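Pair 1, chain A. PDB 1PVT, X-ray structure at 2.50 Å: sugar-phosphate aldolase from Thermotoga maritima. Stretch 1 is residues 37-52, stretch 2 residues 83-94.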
# COMPACT_ATOMS: atom_id res chain seq x y z
N ARG A 37 1.26 -21.53 3.43
CA ARG A 37 -0.18 -21.63 3.63
C ARG A 37 -0.46 -21.60 5.11
O ARG A 37 0.34 -22.10 5.91
CB ARG A 37 -0.73 -22.92 3.03
CG ARG A 37 -0.31 -23.13 1.60
CD ARG A 37 -1.25 -24.08 0.89
NE ARG A 37 -0.96 -24.13 -0.54
CZ ARG A 37 -1.69 -24.79 -1.42
NH1 ARG A 37 -2.76 -25.46 -1.00
NH2 ARG A 37 -1.37 -24.80 -2.71
N PRO A 38 -1.59 -21.02 5.51
CA PRO A 38 -2.04 -20.88 6.90
C PRO A 38 -2.17 -22.20 7.68
O PRO A 38 -2.94 -23.07 7.28
CB PRO A 38 -3.39 -20.17 6.76
CG PRO A 38 -3.21 -19.38 5.49
CD PRO A 38 -2.53 -20.36 4.59
N GLU A 39 -1.44 -22.33 8.78
CA GLU A 39 -1.50 -23.55 9.61
C GLU A 39 -2.89 -23.68 10.23
O GLU A 39 -3.55 -24.71 10.10
CB GLU A 39 -0.44 -23.53 10.72
CG GLU A 39 -0.64 -24.62 11.80
CD GLU A 39 0.53 -24.74 12.79
OE1 GLU A 39 0.97 -23.71 13.34
OE2 GLU A 39 0.99 -25.89 13.01
N GLY A 40 -3.34 -22.63 10.92
CA GLY A 40 -4.66 -22.66 11.52
C GLY A 40 -5.68 -22.54 10.41
O GLY A 40 -6.42 -21.55 10.33
N TYR A 41 -5.72 -23.54 9.54
CA TYR A 41 -6.66 -23.52 8.43
C TYR A 41 -8.08 -23.51 8.97
O TYR A 41 -8.48 -24.43 9.68
CB TYR A 41 -6.45 -24.71 7.49
CG TYR A 41 -6.42 -24.26 6.05
CD1 TYR A 41 -5.21 -24.15 5.36
CD2 TYR A 41 -7.59 -23.83 5.42
CE1 TYR A 41 -5.16 -23.62 4.07
CE2 TYR A 41 -7.56 -23.29 4.13
CZ TYR A 41 -6.34 -23.19 3.46
OH TYR A 41 -6.32 -22.65 2.19
N GLU A 42 -8.83 -22.47 8.63
CA GLU A 42 -10.19 -22.34 9.12
C GLU A 42 -11.08 -21.50 8.21
O GLU A 42 -11.26 -20.31 8.44
CB GLU A 42 -10.14 -21.72 10.52
CG GLU A 42 -9.44 -22.61 11.55
CD GLU A 42 -8.85 -21.84 12.73
OE1 GLU A 42 -9.58 -21.01 13.33
OE2 GLU A 42 -7.67 -22.08 13.06
N VAL A 43 -11.66 -22.12 7.18
CA VAL A 43 -12.53 -21.38 6.27
C VAL A 43 -13.82 -21.00 6.97
O VAL A 43 -14.61 -21.85 7.35
CB VAL A 43 -12.87 -22.21 5.03
CG1 VAL A 43 -13.79 -21.42 4.12
CG2 VAL A 43 -11.59 -22.56 4.30
N LYS A 44 -14.02 -19.69 7.14
CA LYS A 44 -15.19 -19.18 7.82
C LYS A 44 -16.19 -18.67 6.79
O LYS A 44 -17.39 -18.71 7.01
CB LYS A 44 -14.79 -18.03 8.76
CG LYS A 44 -15.67 -17.82 10.01
CD LYS A 44 -17.11 -17.40 9.69
CE LYS A 44 -18.07 -18.59 9.75
NZ LYS A 44 -18.11 -19.24 11.10
N SER A 45 -15.68 -18.19 5.67
CA SER A 45 -16.57 -17.67 4.65
C SER A 45 -16.03 -17.71 3.23
O SER A 45 -14.82 -17.72 3.00
CB SER A 45 -16.98 -16.24 5.01
OG SER A 45 -17.93 -15.75 4.08
N VAL A 46 -16.96 -17.74 2.29
CA VAL A 46 -16.67 -17.77 0.86
C VAL A 46 -17.30 -16.53 0.24
O VAL A 46 -18.45 -16.19 0.52
CB VAL A 46 -17.27 -19.01 0.20
CG1 VAL A 46 -17.38 -18.81 -1.31
CG2 VAL A 46 -16.40 -20.22 0.51
N ASN A 47 -16.56 -15.87 -0.64
CA ASN A 47 -17.11 -14.68 -1.24
C ASN A 47 -16.77 -14.55 -2.71
O ASN A 47 -15.86 -15.22 -3.22
CB ASN A 47 -16.61 -13.46 -0.46
CG ASN A 47 -16.80 -13.62 1.05
OD1 ASN A 47 -17.79 -13.15 1.61
ND2 ASN A 47 -15.86 -14.30 1.69
N GLU A 48 -17.52 -13.69 -3.38
CA GLU A 48 -17.36 -13.45 -4.81
C GLU A 48 -16.47 -12.26 -5.11
O GLU A 48 -16.74 -11.14 -4.68
CB GLU A 48 -18.73 -13.21 -5.44
CG GLU A 48 -19.76 -14.28 -5.12
CD GLU A 48 -21.15 -13.91 -5.59
OE1 GLU A 48 -21.29 -13.46 -6.75
OE2 GLU A 48 -22.12 -14.06 -4.81
N TYR A 49 -15.40 -12.51 -5.87
CA TYR A 49 -14.49 -11.45 -6.26
C TYR A 49 -15.26 -10.26 -6.82
O TYR A 49 -14.82 -9.12 -6.72
CB TYR A 49 -13.54 -11.95 -7.35
CG TYR A 49 -12.43 -12.84 -6.88
CD1 TYR A 49 -12.20 -14.08 -7.47
CD2 TYR A 49 -11.56 -12.42 -5.88
CE1 TYR A 49 -11.15 -14.88 -7.07
CE2 TYR A 49 -10.50 -13.21 -5.48
CZ TYR A 49 -10.30 -14.44 -6.08
OH TYR A 49 -9.25 -15.23 -5.67
N GLY A 50 -16.43 -10.54 -7.40
CA GLY A 50 -17.23 -9.48 -7.99
C GLY A 50 -16.75 -9.30 -9.42
O GLY A 50 -17.29 -8.52 -10.19
N PHE A 51 -15.71 -10.06 -9.74
CA PHE A 51 -15.09 -10.06 -11.06
C PHE A 51 -14.37 -11.40 -11.25
O PHE A 51 -14.22 -12.16 -10.29
CB PHE A 51 -14.10 -8.90 -11.18
CG PHE A 51 -12.97 -8.94 -10.17
CD1 PHE A 51 -11.79 -9.63 -10.45
CD2 PHE A 51 -13.07 -8.25 -8.96
CE1 PHE A 51 -10.73 -9.64 -9.54
CE2 PHE A 51 -12.03 -8.26 -8.04
CZ PHE A 51 -10.85 -8.95 -8.33
N ASP A 52 -13.91 -11.69 -12.46
CA ASP A 52 -13.23 -12.97 -12.68
C ASP A 52 -11.72 -12.95 -12.51
O ASP A 52 -10.99 -12.44 -13.37
CB ASP A 52 -13.55 -13.55 -14.05
CG ASP A 52 -12.92 -14.92 -14.24
OD1 ASP A 52 -11.67 -15.01 -14.29
OD2 ASP A 52 -13.69 -15.90 -14.31
N HIS A 83 -7.65 -16.62 1.01
CA HIS A 83 -7.06 -17.57 0.09
C HIS A 83 -7.63 -17.15 -1.26
O HIS A 83 -8.85 -17.16 -1.48
CB HIS A 83 -7.47 -19.01 0.44
CG HIS A 83 -6.78 -20.04 -0.39
ND1 HIS A 83 -5.43 -20.01 -0.66
CD2 HIS A 83 -7.26 -21.15 -1.02
CE1 HIS A 83 -5.10 -21.04 -1.41
NE2 HIS A 83 -6.19 -21.75 -1.65
N VAL A 84 -6.73 -16.74 -2.15
CA VAL A 84 -7.11 -16.29 -3.48
C VAL A 84 -7.04 -17.42 -4.50
O VAL A 84 -5.96 -17.88 -4.89
CB VAL A 84 -6.22 -15.10 -3.92
CG1 VAL A 84 -6.58 -14.66 -5.32
CG2 VAL A 84 -6.41 -13.94 -2.95
N LEU A 85 -8.23 -17.86 -4.90
CA LEU A 85 -8.38 -18.93 -5.87
C LEU A 85 -8.96 -18.39 -7.14
O LEU A 85 -9.96 -17.66 -7.12
CB LEU A 85 -9.31 -20.01 -5.33
CG LEU A 85 -8.67 -20.83 -4.21
CD1 LEU A 85 -9.72 -21.75 -3.62
CD2 LEU A 85 -7.46 -21.60 -4.75
N PRO A 86 -8.34 -18.74 -8.27
CA PRO A 86 -8.82 -18.27 -9.56
C PRO A 86 -10.33 -18.45 -9.60
O PRO A 86 -10.93 -19.06 -8.70
CB PRO A 86 -8.11 -19.20 -10.54
CG PRO A 86 -6.79 -19.46 -9.86
CD PRO A 86 -7.21 -19.68 -8.42
N GLY A 87 -10.95 -17.93 -10.64
CA GLY A 87 -12.38 -18.07 -10.73
C GLY A 87 -12.99 -16.82 -10.19
O GLY A 87 -12.40 -15.74 -10.28
N LYS A 88 -14.17 -16.95 -9.61
CA LYS A 88 -14.88 -15.80 -9.08
C LYS A 88 -15.00 -15.87 -7.57
O LYS A 88 -15.66 -15.03 -6.94
CB LYS A 88 -16.27 -15.73 -9.72
CG LYS A 88 -16.23 -15.63 -11.25
CD LYS A 88 -17.57 -15.97 -11.88
CE LYS A 88 -18.69 -15.08 -11.33
NZ LYS A 88 -20.03 -15.45 -11.89
N HIS A 89 -14.35 -16.86 -6.97
CA HIS A 89 -14.43 -17.01 -5.54
C HIS A 89 -13.13 -17.03 -4.78
O HIS A 89 -12.10 -17.54 -5.24
CB HIS A 89 -15.25 -18.25 -5.20
CG HIS A 89 -16.69 -18.13 -5.58
ND1 HIS A 89 -17.52 -17.17 -5.04
CD2 HIS A 89 -17.44 -18.81 -6.48
CE1 HIS A 89 -18.72 -17.27 -5.59
NE2 HIS A 89 -18.70 -18.26 -6.47
N TYR A 90 -13.21 -16.42 -3.60
CA TYR A 90 -12.10 -16.33 -2.68
C TYR A 90 -12.74 -16.65 -1.34
O TYR A 90 -13.93 -16.38 -1.14
CB TYR A 90 -11.51 -14.92 -2.66
CG TYR A 90 -12.34 -13.88 -1.94
CD1 TYR A 90 -12.25 -13.72 -0.55
CD2 TYR A 90 -13.18 -13.02 -2.64
CE1 TYR A 90 -12.97 -12.73 0.12
CE2 TYR A 90 -13.90 -12.01 -1.99
CZ TYR A 90 -13.79 -11.87 -0.61
OH TYR A 90 -14.47 -10.86 0.03
N GLU A 91 -11.96 -17.22 -0.43
CA GLU A 91 -12.49 -17.58 0.88
C GLU A 91 -11.82 -16.85 2.04
O GLU A 91 -10.62 -16.55 2.01
CB GLU A 91 -12.39 -19.10 1.05
CG GLU A 91 -11.05 -19.69 0.59
CD GLU A 91 -11.06 -21.22 0.53
OE1 GLU A 91 -9.96 -21.82 0.41
OE2 GLU A 91 -12.16 -21.82 0.60
N ILE A 92 -12.61 -16.55 3.07
CA ILE A 92 -12.10 -15.86 4.24
C ILE A 92 -11.74 -16.82 5.36
O ILE A 92 -12.60 -17.57 5.85
CB ILE A 92 -13.14 -14.88 4.77
CG1 ILE A 92 -13.42 -13.82 3.71
CG2 ILE A 92 -12.64 -14.26 6.07
CD1 ILE A 92 -14.50 -12.81 4.11
N LEU A 93 -10.47 -16.81 5.76
CA LEU A 93 -9.96 -17.66 6.84
C LEU A 93 -10.04 -16.90 8.16
O LEU A 93 -10.50 -17.45 9.17
CB LEU A 93 -8.50 -18.05 6.56
CG LEU A 93 -8.20 -19.23 5.63
CD1 LEU A 93 -8.88 -19.04 4.28
CD2 LEU A 93 -6.68 -19.37 5.45
N HIS A 94 -9.58 -15.65 8.17
CA HIS A 94 -9.64 -14.80 9.35
C HIS A 94 -10.27 -13.46 8.98
O HIS A 94 -10.17 -13.02 7.82
CB HIS A 94 -8.24 -14.60 9.97
CG HIS A 94 -8.24 -13.76 11.22
ND1 HIS A 94 -9.29 -13.76 12.13
CD2 HIS A 94 -7.32 -12.91 11.72
CE1 HIS A 94 -9.01 -12.94 13.12
NE2 HIS A 94 -7.82 -12.41 12.91

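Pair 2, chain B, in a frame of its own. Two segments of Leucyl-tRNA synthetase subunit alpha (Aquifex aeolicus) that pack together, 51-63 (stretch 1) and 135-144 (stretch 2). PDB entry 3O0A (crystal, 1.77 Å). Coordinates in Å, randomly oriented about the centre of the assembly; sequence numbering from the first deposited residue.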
# COMPACT_ATOMS: atom_id res chain seq x y z
N PHE B 51 3.76 -8.57 -5.73
CA PHE B 51 4.84 -9.12 -4.91
C PHE B 51 5.91 -8.07 -4.61
O PHE B 51 6.73 -8.25 -3.72
CB PHE B 51 5.47 -10.35 -5.57
CG PHE B 51 4.59 -11.58 -5.52
CD1 PHE B 51 3.58 -11.77 -6.46
CD2 PHE B 51 4.79 -12.56 -4.54
CE1 PHE B 51 2.76 -12.91 -6.43
CE2 PHE B 51 3.99 -13.72 -4.50
CZ PHE B 51 2.96 -13.89 -5.45
N GLY B 52 5.87 -6.97 -5.36
CA GLY B 52 6.86 -5.90 -5.22
C GLY B 52 6.41 -4.77 -4.33
O GLY B 52 7.11 -3.77 -4.19
N ALA B 53 5.24 -4.93 -3.71
CA ALA B 53 4.73 -3.91 -2.79
C ALA B 53 5.59 -3.89 -1.54
O ALA B 53 5.73 -4.90 -0.85
CB ALA B 53 3.24 -4.14 -2.45
N THR B 54 6.22 -2.74 -1.28
CA THR B 54 7.09 -2.62 -0.10
C THR B 54 6.53 -1.66 0.95
O THR B 54 7.13 -1.49 2.03
CB THR B 54 8.52 -2.20 -0.49
OG1 THR B 54 8.49 -0.92 -1.12
CG2 THR B 54 9.13 -3.22 -1.44
N PHE B 55 5.42 -1.00 0.61
CA PHE B 55 4.65 -0.20 1.56
C PHE B 55 3.26 0.09 1.00
O PHE B 55 3.00 -0.16 -0.19
CB PHE B 55 5.40 1.09 1.98
CG PHE B 55 5.76 2.03 0.86
CD1 PHE B 55 6.84 1.77 0.01
CD2 PHE B 55 5.06 3.23 0.71
CE1 PHE B 55 7.18 2.67 -1.00
CE2 PHE B 55 5.40 4.14 -0.30
CZ PHE B 55 6.46 3.85 -1.16
N VAL B 56 2.38 0.56 1.88
CA VAL B 56 1.02 0.94 1.53
C VAL B 56 0.84 2.40 1.89
O VAL B 56 1.36 2.85 2.91
CB VAL B 56 0.02 0.05 2.33
CG1 VAL B 56 -1.43 0.54 2.19
CG2 VAL B 56 0.14 -1.41 1.87
N VAL B 57 0.14 3.15 1.04
CA VAL B 57 -0.17 4.56 1.34
C VAL B 57 -1.67 4.83 1.29
O VAL B 57 -2.34 4.48 0.32
CB VAL B 57 0.56 5.55 0.39
CG1 VAL B 57 0.07 6.97 0.66
CG2 VAL B 57 2.08 5.47 0.58
N LEU B 58 -2.19 5.46 2.34
CA LEU B 58 -3.57 5.93 2.37
C LEU B 58 -3.56 7.41 2.06
O LEU B 58 -2.70 8.15 2.55
CB LEU B 58 -4.15 5.75 3.78
CG LEU B 58 -4.66 4.36 4.20
CD1 LEU B 58 -3.72 3.23 3.82
CD2 LEU B 58 -5.02 4.33 5.69
N ALA B 59 -4.52 7.86 1.27
CA ALA B 59 -4.76 9.31 1.16
C ALA B 59 -5.00 9.91 2.56
O ALA B 59 -5.53 9.25 3.46
CB ALA B 59 -5.94 9.57 0.27
N PRO B 60 -4.61 11.19 2.76
CA PRO B 60 -4.74 11.83 4.08
C PRO B 60 -6.17 11.79 4.62
O PRO B 60 -6.35 11.70 5.85
CB PRO B 60 -4.33 13.28 3.82
CG PRO B 60 -3.58 13.26 2.53
CD PRO B 60 -4.02 12.08 1.75
N GLU B 61 -7.16 11.87 3.73
CA GLU B 61 -8.56 11.88 4.16
C GLU B 61 -9.16 10.48 4.32
O GLU B 61 -10.34 10.35 4.65
CB GLU B 61 -9.45 12.68 3.20
CG GLU B 61 -8.88 14.01 2.81
CD GLU B 61 -8.01 13.95 1.55
OE1 GLU B 61 -7.48 12.87 1.20
OE2 GLU B 61 -7.88 14.99 0.89
N HIS B 62 -8.37 9.45 4.06
CA HIS B 62 -8.85 8.07 4.18
C HIS B 62 -9.32 7.82 5.62
O HIS B 62 -8.59 8.14 6.56
CB HIS B 62 -7.76 7.06 3.80
CG HIS B 62 -8.28 5.68 3.52
ND1 HIS B 62 -8.79 4.87 4.51
CD2 HIS B 62 -8.36 4.97 2.37
CE1 HIS B 62 -9.18 3.72 3.98
NE2 HIS B 62 -8.93 3.75 2.68
N PRO B 63 -10.55 7.29 5.79
CA PRO B 63 -11.10 7.02 7.12
C PRO B 63 -10.21 6.15 8.02
O PRO B 63 -10.30 6.23 9.25
CB PRO B 63 -12.41 6.28 6.82
CG PRO B 63 -12.81 6.75 5.46
CD PRO B 63 -11.51 6.96 4.72
N GLY B 135 -9.31 5.26 -7.03
CA GLY B 135 -9.63 3.93 -6.52
C GLY B 135 -10.33 3.93 -5.16
O GLY B 135 -11.36 4.59 -4.99
N THR B 136 -9.75 3.20 -4.22
CA THR B 136 -10.28 3.11 -2.86
C THR B 136 -9.69 4.18 -1.94
O THR B 136 -10.00 4.22 -0.75
CB THR B 136 -9.91 1.77 -2.21
OG1 THR B 136 -8.48 1.66 -2.16
CG2 THR B 136 -10.49 0.58 -2.99
N GLY B 137 -8.80 5.00 -2.48
CA GLY B 137 -8.10 6.00 -1.67
C GLY B 137 -6.90 5.45 -0.90
O GLY B 137 -6.30 6.16 -0.09
N ALA B 138 -6.59 4.18 -1.13
CA ALA B 138 -5.38 3.54 -0.60
C ALA B 138 -4.71 2.78 -1.73
O ALA B 138 -5.39 2.16 -2.57
CB ALA B 138 -5.71 2.60 0.52
N ILE B 139 -3.39 2.85 -1.77
CA ILE B 139 -2.66 2.17 -2.85
C ILE B 139 -1.57 1.26 -2.27
O ILE B 139 -1.06 1.50 -1.17
CB ILE B 139 -2.04 3.20 -3.86
CG1 ILE B 139 -1.02 4.11 -3.18
CG2 ILE B 139 -3.16 4.02 -4.54
CD1 ILE B 139 -0.05 4.81 -4.16
N MET B 140 -1.24 0.22 -3.03
CA MET B 140 0.00 -0.49 -2.78
C MET B 140 1.12 0.23 -3.51
O MET B 140 0.95 0.72 -4.64
CB MET B 140 -0.09 -1.95 -3.21
CG MET B 140 -0.14 -2.17 -4.71
SD MET B 140 -0.38 -3.92 -5.03
CE MET B 140 0.11 -3.94 -6.76
N CYS B 141 2.27 0.32 -2.85
CA CYS B 141 3.37 1.06 -3.43
C CYS B 141 4.52 0.15 -3.82
O CYS B 141 5.03 -0.63 -3.02
CB CYS B 141 3.82 2.16 -2.47
SG CYS B 141 2.47 3.31 -2.07
N VAL B 142 4.92 0.27 -5.09
CA VAL B 142 5.90 -0.60 -5.71
C VAL B 142 6.96 0.34 -6.32
O VAL B 142 6.92 0.65 -7.51
CB VAL B 142 5.25 -1.50 -6.78
CG1 VAL B 142 6.27 -2.48 -7.40
CG2 VAL B 142 4.05 -2.27 -6.18
N PRO B 143 7.90 0.80 -5.48
CA PRO B 143 8.87 1.79 -5.96
C PRO B 143 9.71 1.33 -7.16
O PRO B 143 10.14 2.17 -7.94
CB PRO B 143 9.80 2.03 -4.76
CG PRO B 143 9.17 1.39 -3.61
CD PRO B 143 8.09 0.46 -4.06
N ALA B 144 9.94 0.03 -7.30
CA ALA B 144 10.66 -0.49 -8.46
C ALA B 144 9.97 -0.19 -9.79
O ALA B 144 10.63 -0.10 -10.83
CB ALA B 144 10.91 -1.99 -8.31
O HOH W 1 9.25 -2.35 -5.34

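Both pairs are two short antiparallel strands joined by a ladder of backbone hydrogen bonds. The strand directions differ by 148° in pair 1 and 157° in pair 2, and the axes approach to 4.4 and 4.7 Å. Fourteen central residues superpose with an RMSD of 1.0 Å.

Most of the ladder matches. In pair 1, N47(A) N donates to Y90(A) O at 2.7 Å, and Y90(A) N returns a bond to N47(A) O at 2.9 Å. The matching pair is V57(B) and I139(B): V57(B) N to I139(B) O is 3.0 Å, and I139(B) N to V57(B) O is 2.9 Å. I92(A) N bonds S45(A) O at 2.5 Å, as C141(B) N bonds F55(B) O at 2.8 Å. One end repeats as well. K44(A) N reaches I92(A) O at 2.9 Å, as T54(B) N reaches C141(B) O at 3.0 Å. Pair 1 adds a bond from S45(A) N to I92(A) O, 3.1 Å, with no counterpart in pair 2. At the other end, Y49(A) N bonds K88(A) O at 2.8 Å, and A59(B) N bonds G137(B) O at 2.8 Å. These bonds use backbone atoms, so they place few demands on the side chains.

On the face of S45(A), N47(A), Y90(A) and I92(A), the ring of Y90(A) lies across its partner. N47(A) CB sits over one ring face, 3.2 Å from Y90(A) CZ. In pair 2 the aromatic residue is on the other strand, at the next pair on the same face. F55(B) matches S45(A), and its ring covers C141(B), the match of I92(A). C141(B) CB lies 3.4 Å from the ring centroid of F55(B), close to the ring normal. C141(B) SG also touches V57(B) CG2 at 3.4 Å. The small cysteine thus contacts both a ring and a valine.

The opposite face is more polar in pair 1. E48(A) CG packs at the edge of the H89(A) ring, 3.2 Å from H89(A) CE1. H89(A) ND1 also donates to N47(A) O at 3.1 Å, adding a side-chain bond to the ladder. The equivalent L58(B) and A138(B) make a plain apolar contact, L58(B) CD1 to A138(B) CB at 3.9 Å.

The Y49(A) end diverges, whereas the V43(A) end stays close. Y49(A) carries a large ring that reaches back over stretch 2, with Y49(A) CE2 3.4 Å from Y90(A) CB. Its match, A59(B), has only a methyl group. Near that end of pair 2, H62(B) CD2 approaches G137(B) O at 3.4 Å. At the other end, V43(A) and L93(A) match A53(B) and V142(B). Both are apolar contacts: V43(A) CG2 to L93(A) CD1 is 4.4 Å, and A53(B) CB to V142(B) CG2 is 4.3 Å.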